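Local coordinates for hypothetical protein (Legionella pneumophila subsp. pneumophila, PDB 4KH9), which is of unknown function but binds calcium ions and combines a DUF4785 N-terminal domain with two E-set-like domains, at residues Y173-H186 with N219-L231. Numbering follows the deposited sequence.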
loop_
_atom_site.group_PDB
_atom_site.type_symbol
_atom_site.label_atom_id
_atom_site.label_comp_id
_atom_site.label_asym_id
_atom_site.label_seq_id
_atom_site.Cartn_x
_atom_site.Cartn_y
_atom_site.Cartn_z
ATOM N N TYR A 173 10.564 -1.803 2.490
ATOM C CA TYR A 173 11.443 -1.187 3.475
ATOM C C TYR A 173 11.646 -2.110 4.659
ATOM O O TYR A 173 10.884 -3.050 4.853
ATOM C CB TYR A 173 10.824 0.147 3.978
ATOM C CG TYR A 173 10.613 1.220 2.937
ATOM C CD1 TYR A 173 11.605 2.149 2.659
ATOM C CD2 TYR A 173 9.413 1.310 2.232
ATOM C CE1 TYR A 173 11.404 3.164 1.723
ATOM C CE2 TYR A 173 9.217 2.295 1.266
ATOM C CZ TYR A 173 10.213 3.219 1.021
ATOM O OH TYR A 173 9.999 4.192 0.099
ATOM N N GLN A 174 12.637 -1.806 5.485
ATOM C CA GLN A 174 12.904 -2.542 6.706
ATOM C C GLN A 174 13.145 -1.564 7.850
ATOM O O GLN A 174 13.283 -0.356 7.624
ATOM C CB GLN A 174 14.099 -3.506 6.544
ATOM C CG GLN A 174 13.790 -4.686 5.637
ATOM C CD GLN A 174 14.639 -5.912 5.952
ATOM O OE1 GLN A 174 15.850 -5.928 5.710
ATOM N NE2 GLN A 174 14.033 -6.946 6.536
ATOM N N TYR A 175 13.173 -2.092 9.069
ATOM C CA TYR A 175 13.378 -1.345 10.296
ATOM C C TYR A 175 14.587 -0.392 10.170
ATOM O O TYR A 175 15.671 -0.823 9.822
ATOM C CB TYR A 175 13.559 -2.309 11.489
ATOM C CG TYR A 175 13.773 -1.584 12.797
ATOM C CD1 TYR A 175 12.692 -1.130 13.548
ATOM C CD2 TYR A 175 15.055 -1.314 13.265
ATOM C CE1 TYR A 175 12.884 -0.411 14.728
ATOM C CE2 TYR A 175 15.256 -0.598 14.444
ATOM C CZ TYR A 175 14.168 -0.146 15.171
ATOM O OH TYR A 175 14.359 0.557 16.339
ATOM N N GLY A 176 14.351 0.887 10.438
ATOM C CA GLY A 176 15.383 1.900 10.389
ATOM C C GLY A 176 15.557 2.564 9.054
ATOM O O GLY A 176 16.338 3.503 8.957
ATOM N N ASP A 177 14.857 2.097 8.002
ATOM C CA ASP A 177 14.988 2.777 6.719
ATOM C C ASP A 177 14.291 4.132 6.733
ATOM O O ASP A 177 13.277 4.305 7.416
ATOM C CB ASP A 177 14.387 1.938 5.585
ATOM C CG ASP A 177 15.193 0.713 5.178
ATOM O OD1 ASP A 177 16.338 0.570 5.655
ATOM O OD2 ASP A 177 14.673 -0.097 4.382
ATOM N N LYS A 178 14.794 5.054 5.936
ATOM C CA LYS A 178 14.148 6.330 5.704
ATOM C C LYS A 178 13.297 6.199 4.450
ATOM O O LYS A 178 13.798 5.803 3.386
ATOM C CB LYS A 178 15.164 7.461 5.578
ATOM C CG LYS A 178 14.496 8.853 5.416
ATOM C CD LYS A 178 15.300 9.980 6.089
ATOM C CE LYS A 178 16.642 10.229 5.425
ATOM N NZ LYS A 178 17.344 11.409 5.989
ATOM N N LEU A 179 12.012 6.488 4.583
ATOM C CA LEU A 179 11.085 6.482 3.462
ATOM C C LEU A 179 11.047 7.882 2.864
ATOM O O LEU A 179 10.967 8.847 3.616
ATOM C CB LEU A 179 9.677 6.045 3.935
ATOM C CG LEU A 179 8.565 5.982 2.861
ATOM C CD1 LEU A 179 7.563 4.939 3.211
ATOM C CD2 LEU A 179 7.824 7.302 2.768
ATOM N N LYS A 180 11.055 7.987 1.536
ATOM C CA LYS A 180 10.882 9.254 0.847
ATOM C C LYS A 180 9.646 9.145 -0.075
ATOM O O LYS A 180 9.523 8.189 -0.835
ATOM C CB LYS A 180 12.138 9.646 0.081
ATOM C CG LYS A 180 12.089 11.040 -0.522
ATOM C CD LYS A 180 13.328 11.240 -1.398
ATOM C CE LYS A 180 13.331 12.581 -2.068
ATOM N NZ LYS A 180 14.405 12.686 -3.096
ATOM N N ALA A 181 8.704 10.093 0.043
ATOM C CA ALA A 181 7.512 10.129 -0.794
ATOM C C ALA A 181 7.502 11.381 -1.657
ATOM O O ALA A 181 8.080 12.406 -1.281
ATOM C CB ALA A 181 6.260 10.084 0.066
ATOM N N THR A 182 6.919 11.276 -2.835
ATOM C CA THR A 182 6.729 12.411 -3.740
ATOM C C THR A 182 5.243 12.554 -3.925
ATOM O O THR A 182 4.576 11.555 -4.179
ATOM C CB THR A 182 7.487 12.229 -5.053
ATOM O OG1 THR A 182 8.811 11.775 -4.746
ATOM C CG2 THR A 182 7.526 13.527 -5.881
ATOM N N ILE A 183 4.726 13.776 -3.754
ATOM C CA ILE A 183 3.300 14.119 -3.828
ATOM C C ILE A 183 3.177 15.293 -4.790
ATOM O O ILE A 183 3.751 16.351 -4.544
ATOM C CB ILE A 183 2.768 14.445 -2.381
ATOM C CG1 ILE A 183 2.963 13.245 -1.423
ATOM C CG2 ILE A 183 1.294 14.923 -2.404
ATOM C CD1 ILE A 183 3.253 13.634 0.100
ATOM N N SER A 184 2.443 15.098 -5.891
ATOM C CA SER A 184 2.306 16.127 -6.931
ATOM C C SER A 184 0.867 16.320 -7.355
ATOM O O SER A 184 0.127 15.356 -7.503
ATOM C CB SER A 184 3.125 15.770 -8.169
ATOM O OG SER A 184 4.287 15.033 -7.839
ATOM N N LEU A 185 0.482 17.577 -7.547
ATOM C CA LEU A 185 -0.841 17.929 -8.019
ATOM C C LEU A 185 -0.726 18.381 -9.470
ATOM O O LEU A 185 -0.010 19.342 -9.752
ATOM C CB LEU A 185 -1.487 19.014 -7.136
ATOM C CG LEU A 185 -2.965 19.350 -7.479
ATOM C CD1 LEU A 185 -3.881 18.138 -7.242
ATOM C CD2 LEU A 185 -3.456 20.525 -6.655
ATOM N N HIS A 186 -1.449 17.699 -10.386
ATOM C CA HIS A 186 -1.370 17.991 -11.814
ATOM C C HIS A 186 -2.709 18.325 -12.481
ATOM O O HIS A 186 -3.771 17.828 -12.101
ATOM C CB HIS A 186 -0.789 16.781 -12.563
ATOM C CG HIS A 186 0.584 16.360 -12.122
ATOM N ND1 HIS A 186 1.713 17.088 -12.474
ATOM C CD2 HIS A 186 0.971 15.271 -11.418
ATOM C CE1 HIS A 186 2.736 16.430 -11.956
ATOM N NE2 HIS A 186 2.338 15.316 -11.336
ATOM N N ASN A 219 3.644 22.956 -7.048
ATOM C CA ASN A 219 2.690 21.848 -7.018
ATOM C C ASN A 219 3.321 20.493 -6.597
ATOM O O ASN A 219 2.668 19.465 -6.751
ATOM C CB ASN A 219 2.051 21.691 -8.416
ATOM C CG ASN A 219 3.035 21.200 -9.464
ATOM O OD1 ASN A 219 4.207 21.612 -9.515
ATOM N ND2 ASN A 219 2.615 20.226 -10.245
ATOM N N VAL A 220 4.589 20.472 -6.148
ATOM C CA VAL A 220 5.263 19.222 -5.778
ATOM C C VAL A 220 5.834 19.324 -4.349
ATOM O O VAL A 220 6.505 20.311 -3.993
ATOM C CB VAL A 220 6.382 18.860 -6.802
ATOM C CG1 VAL A 220 7.077 17.549 -6.441
ATOM C CG2 VAL A 220 5.845 18.805 -8.238
ATOM N N PHE A 221 5.603 18.262 -3.568
ATOM C CA PHE A 221 6.090 18.094 -2.202
ATOM C C PHE A 221 6.831 16.794 -2.065
ATOM O O PHE A 221 6.444 15.793 -2.664
ATOM C CB PHE A 221 4.930 18.123 -1.177
ATOM C CG PHE A 221 4.487 19.521 -0.804
ATOM C CD1 PHE A 221 3.708 20.282 -1.674
ATOM C CD2 PHE A 221 4.861 20.083 0.405
ATOM C CE1 PHE A 221 3.324 21.587 -1.336
ATOM C CE2 PHE A 221 4.454 21.373 0.751
ATOM C CZ PHE A 221 3.697 22.119 -0.126
ATOM N N GLU A 222 7.869 16.802 -1.218
ATOM C CA GLU A 222 8.577 15.587 -0.826
ATOM C C GLU A 222 8.345 15.361 0.645
ATOM O O GLU A 222 8.266 16.320 1.402
ATOM C CB GLU A 222 10.072 15.678 -1.146
ATOM C CG GLU A 222 10.380 15.601 -2.632
ATOM C CD GLU A 222 11.846 15.772 -2.976
ATOM O OE1 GLU A 222 12.471 16.728 -2.460
ATOM O OE2 GLU A 222 12.350 14.992 -3.816
ATOM N N GLY A 223 8.209 14.108 1.046
ATOM C CA GLY A 223 8.003 13.777 2.445
ATOM C C GLY A 223 8.954 12.690 2.901
ATOM O O GLY A 223 9.239 11.773 2.139
ATOM N N THR A 224 9.473 12.791 4.128
ATOM C CA THR A 224 10.326 11.747 4.688
ATOM C C THR A 224 9.851 11.356 6.074
ATOM O O THR A 224 9.229 12.163 6.768
ATOM C CB THR A 224 11.825 12.136 4.760
ATOM O OG1 THR A 224 12.010 13.197 5.696
ATOM C CG2 THR A 224 12.422 12.490 3.419
ATOM N N ALA A 225 10.197 10.128 6.478
ATOM C CA ALA A 225 10.006 9.555 7.802
ATOM C C ALA A 225 10.900 8.342 7.954
ATOM O O ALA A 225 11.213 7.683 6.961
ATOM C CB ALA A 225 8.540 9.163 8.010
ATOM N N THR A 226 11.255 8.012 9.191
ATOM C CA THR A 226 12.012 6.817 9.562
ATOM C C THR A 226 11.011 5.754 9.900
ATOM O O THR A 226 10.088 6.008 10.685
ATOM C CB THR A 226 12.980 7.114 10.749
ATOM O OG1 THR A 226 13.896 8.082 10.294
ATOM C CG2 THR A 226 13.764 5.873 11.218
ATOM N N LEU A 227 11.201 4.557 9.352
ATOM C CA LEU A 227 10.287 3.459 9.639
ATOM C C LEU A 227 10.881 2.676 10.780
ATOM O O LEU A 227 11.951 2.073 10.648
ATOM C CB LEU A 227 10.042 2.602 8.386
ATOM C CG LEU A 227 9.284 3.300 7.255
ATOM C CD1 LEU A 227 9.577 2.636 5.949
ATOM C CD2 LEU A 227 7.769 3.305 7.488
ATOM N N ASP A 228 10.260 2.794 11.949
ATOM C CA ASP A 228 10.852 2.179 13.117
ATOM C C ASP A 228 9.813 1.424 13.933
ATOM O O ASP A 228 9.995 1.240 15.139
ATOM C CB ASP A 228 11.583 3.240 13.969
ATOM C CG ASP A 228 10.756 4.415 14.457
ATOM O OD1 ASP A 228 9.517 4.420 14.223
ATOM O OD2 ASP A 228 11.344 5.337 15.071
ATOM N N SER A 229 8.739 0.955 13.274
ATOM C CA SER A 229 7.745 0.114 13.935
ATOM C C SER A 229 8.400 -1.229 14.289
ATOM O O SER A 229 9.148 -1.764 13.475
ATOM C CB SER A 229 6.543 -0.083 13.019
ATOM O OG SER A 229 5.613 -0.997 13.569
ATOM N N GLU A 230 8.163 -1.744 15.494
ATOM C CA GLU A 230 8.766 -3.011 15.930
ATOM C C GLU A 230 7.777 -4.163 15.835
ATOM O O GLU A 230 8.130 -5.300 16.162
ATOM C CB GLU A 230 9.303 -2.903 17.370
ATOM C CG GLU A 230 10.518 -1.998 17.480
ATOM C CD GLU A 230 11.059 -1.848 18.886
ATOM O OE1 GLU A 230 11.765 -2.770 19.353
ATOM O OE2 GLU A 230 10.794 -0.800 19.515
ATOM N N LEU A 231 6.569 -3.885 15.350
ATOM C CA LEU A 231 5.497 -4.855 15.239
ATOM C C LEU A 231 5.558 -5.664 13.959
ATOM O O LEU A 231 5.971 -5.164 12.910
ATOM C CB LEU A 231 4.127 -4.161 15.305
ATOM C CG LEU A 231 3.835 -3.246 16.484
ATOM C CD1 LEU A 231 2.442 -2.676 16.346
ATOM C CD2 LEU A 231 3.975 -3.977 17.843
#
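With CG of K180 trans to the backbone N (chi1 -173°) and the chain straight beyond it, the lysine rises from the sheet face it shares with E222 and leans toward that residue, whose CG instead lies beside its own N. The two chains meet at a slant, NZ of K180 forming a salt bridge 3.2 Å from OE2 of E222. This is a diagonal pair: K180 lies directly opposite T224, and E222 opposite T182. Strands 178-186 and 220-226 run antiparallel, their axes 4.6 Å apart at 161°, and the hydrogen-bonded pairs L179-A225, A181-G223 and I183-F221 each share two backbone bonds. G223, lacking a side chain, lies opposite the small A181.

Both ends of the pairing are closed by further bonds. At one, N219 accepts L185 N on its carbonyl O and returns its side-chain ND2 to L185 O at 2.8 Å; the nearly straight bond lies in the amide plane but meets the carbonyl from 34° out of its plane. At the other, the type II turn Q174-D177 presents G176 N to L227 O (2.7 Å), while L227 N binds D177 O. Q174 N meets D177 OD2 from above the carboxylate plane, bracing the turn. CD1 of L227 presses on Y173, 3.4 Å from its CB, and also reaches L179. The Y175 ring turns an edge to the carbonyl O of D228, 3.4 Å from CE1, and to that of S229.

The pair belongs to the central E-set-like domain, with strand 163-168 next to 178-186 and strand 208-217 next to 220-226. L179, I183, F221 and L227 pack against strand 196-202, which carries D196 and D198, calcium-binding residues whose site holds no ion in this chain, while L179 and L227 also touch strand 251-264.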